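Local coordinates for protein ribonuclease VapC5 (Mycobacterium tuberculosis, PDB 3DBO) that is the probable toxin of a type II toxin-antitoxin pair, a PIN-domain ribonuclease, probably magnesium-using, whose limited RNA cleavage is observed for its complex with the antitoxin VapB5, at residues V89-D92 against A93-W97. Sequence-based numbering, arbitrary orientation.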
loop_
_atom_site.group_PDB
_atom_site.type_symbol
_atom_site.label_atom_id
_atom_site.label_comp_id
_atom_site.label_asym_id
_atom_site.label_seq_id
_atom_site.Cartn_x
_atom_site.Cartn_y
_atom_site.Cartn_z
ATOM N N VAL B 89 -3.419 -1.946 -11.913
ATOM C CA VAL B 89 -3.173 -0.681 -12.581
ATOM C C VAL B 89 -3.864 -0.813 -13.949
ATOM O O VAL B 89 -3.378 -1.541 -14.828
ATOM C CB VAL B 89 -1.655 -0.365 -12.765
ATOM C CG1 VAL B 89 -1.498 0.980 -13.441
ATOM C CG2 VAL B 89 -0.887 -0.348 -11.413
ATOM N N ASP B 90 -4.992 -0.146 -14.110
ATOM C CA ASP B 90 -5.749 -0.165 -15.371
ATOM C C ASP B 90 -5.633 1.196 -16.061
ATOM O O ASP B 90 -4.829 2.013 -15.640
ATOM C CB ASP B 90 -7.215 -0.539 -15.146
ATOM C CG ASP B 90 -7.924 0.359 -14.123
ATOM O OD1 ASP B 90 -7.392 1.424 -13.695
ATOM O OD2 ASP B 90 -9.036 -0.046 -13.719
ATOM N N ASP B 91 -6.421 1.436 -17.123
ATOM C CA ASP B 91 -6.321 2.688 -17.868
ATOM C C ASP B 91 -6.600 3.913 -16.990
ATOM O O ASP B 91 -5.901 4.927 -17.084
ATOM C CB ASP B 91 -7.270 2.694 -19.087
ATOM C CG ASP B 91 -6.921 1.616 -20.109
ATOM O OD1 ASP B 91 -5.867 0.954 -19.973
ATOM O OD2 ASP B 91 -7.711 1.423 -21.060
ATOM N N ASP B 92 -7.623 3.821 -16.147
ATOM C CA ASP B 92 -7.997 4.957 -15.309
ATOM C C ASP B 92 -6.898 5.292 -14.310
ATOM O O ASP B 92 -6.671 6.463 -14.008
ATOM C CB ASP B 92 -9.323 4.696 -14.580
ATOM C CG ASP B 92 -10.533 4.893 -15.486
ATOM O OD1 ASP B 92 -10.394 5.475 -16.586
ATOM O OD2 ASP B 92 -11.627 4.465 -15.084
ATOM N N ALA B 93 -6.237 4.262 -13.786
ATOM C CA ALA B 93 -5.127 4.475 -12.847
ATOM C C ALA B 93 -3.965 5.126 -13.586
ATOM O O ALA B 93 -3.304 6.008 -13.059
ATOM C CB ALA B 93 -4.706 3.181 -12.221
ATOM N N ALA B 94 -3.726 4.684 -14.819
ATOM C CA ALA B 94 -2.653 5.232 -15.629
ATOM C C ALA B 94 -2.865 6.719 -15.881
ATOM O O ALA B 94 -1.931 7.491 -15.790
ATOM C CB ALA B 94 -2.571 4.473 -16.974
ATOM N N ARG B 95 -4.087 7.109 -16.239
ATOM C CA ARG B 95 -4.372 8.527 -16.479
ATOM C C ARG B 95 -4.183 9.361 -15.220
ATOM O O ARG B 95 -3.634 10.468 -15.270
ATOM C CB ARG B 95 -5.775 8.676 -17.051
ATOM C CG ARG B 95 -5.883 8.027 -18.450
ATOM C CD ARG B 95 -7.299 8.224 -19.037
ATOM N NE ARG B 95 -7.435 7.472 -20.282
ATOM C CZ ARG B 95 -8.156 6.358 -20.421
ATOM N NH1 ARG B 95 -8.852 5.855 -19.397
ATOM N NH2 ARG B 95 -8.196 5.757 -21.607
ATOM N N MET B 96 -4.625 8.812 -14.093
ATOM C CA MET B 96 -4.448 9.465 -12.800
ATOM C C MET B 96 -2.967 9.631 -12.454
ATOM O O MET B 96 -2.568 10.695 -11.964
ATOM C CB MET B 96 -5.183 8.678 -11.692
ATOM C CG MET B 96 -5.148 9.387 -10.297
ATOM S SD MET B 96 -5.889 11.047 -10.296
ATOM C CE MET B 96 -7.623 10.599 -10.326
ATOM N N TRP B 97 -2.160 8.581 -12.687
ATOM C CA TRP B 97 -0.733 8.631 -12.385
ATOM C C TRP B 97 -0.096 9.827 -13.097
ATOM O O TRP B 97 0.679 10.549 -12.486
ATOM C CB TRP B 97 -0.034 7.345 -12.828
ATOM C CG TRP B 97 1.413 7.182 -12.408
ATOM C CD1 TRP B 97 1.874 6.536 -11.300
ATOM C CD2 TRP B 97 2.563 7.647 -13.116
ATOM N NE1 TRP B 97 3.252 6.562 -11.278
ATOM C CE2 TRP B 97 3.696 7.249 -12.380
ATOM C CE3 TRP B 97 2.742 8.367 -14.312
ATOM C CZ2 TRP B 97 5.006 7.533 -12.802
ATOM C CZ3 TRP B 97 4.055 8.658 -14.721
ATOM C CH2 TRP B 97 5.156 8.237 -13.974
#
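Asp90 holds the start of helix 91-107 at two points: its backbone O accepts from Ala94 N at 3.0 Å, and its carboxylate OD1 accepts from Ala93 N at 3.1 Å. The second bond makes Asp90 a worked example of an N-cap, serving a first-turn N-H whose i-4 residue, Val89, lies before the helix. With CG between the backbone N and the carbonyl carbon (chi1 55°), the carboxylate curls back over the turn; the N-H reaches OD1 nearly in line with its C-O bond, the hydrogen bond itself bent to 155°. The Ala94 bond opens the i to i+4 pattern, which Arg95 N to Asp91 O and Met96 N to Asp92 O continue. The extended Arg95 chain passes Asp91 O, its CG 3.4 Å from that atom, and NH1 forms a 3.2 Å salt bridge with Asp92 OD1. This oxygen lies at the guanidinium edge, though the two planar groups are turned 59° apart. Val89 CG1 rests on Ala93 CB at 4.1 Å, and Val89 also touches Trp117 of helix 113-124. The positive end of the helix dipole and Arg95, paired with Asp92 and near Asp91, would probably offset the mutual repulsion of three successive carboxylates.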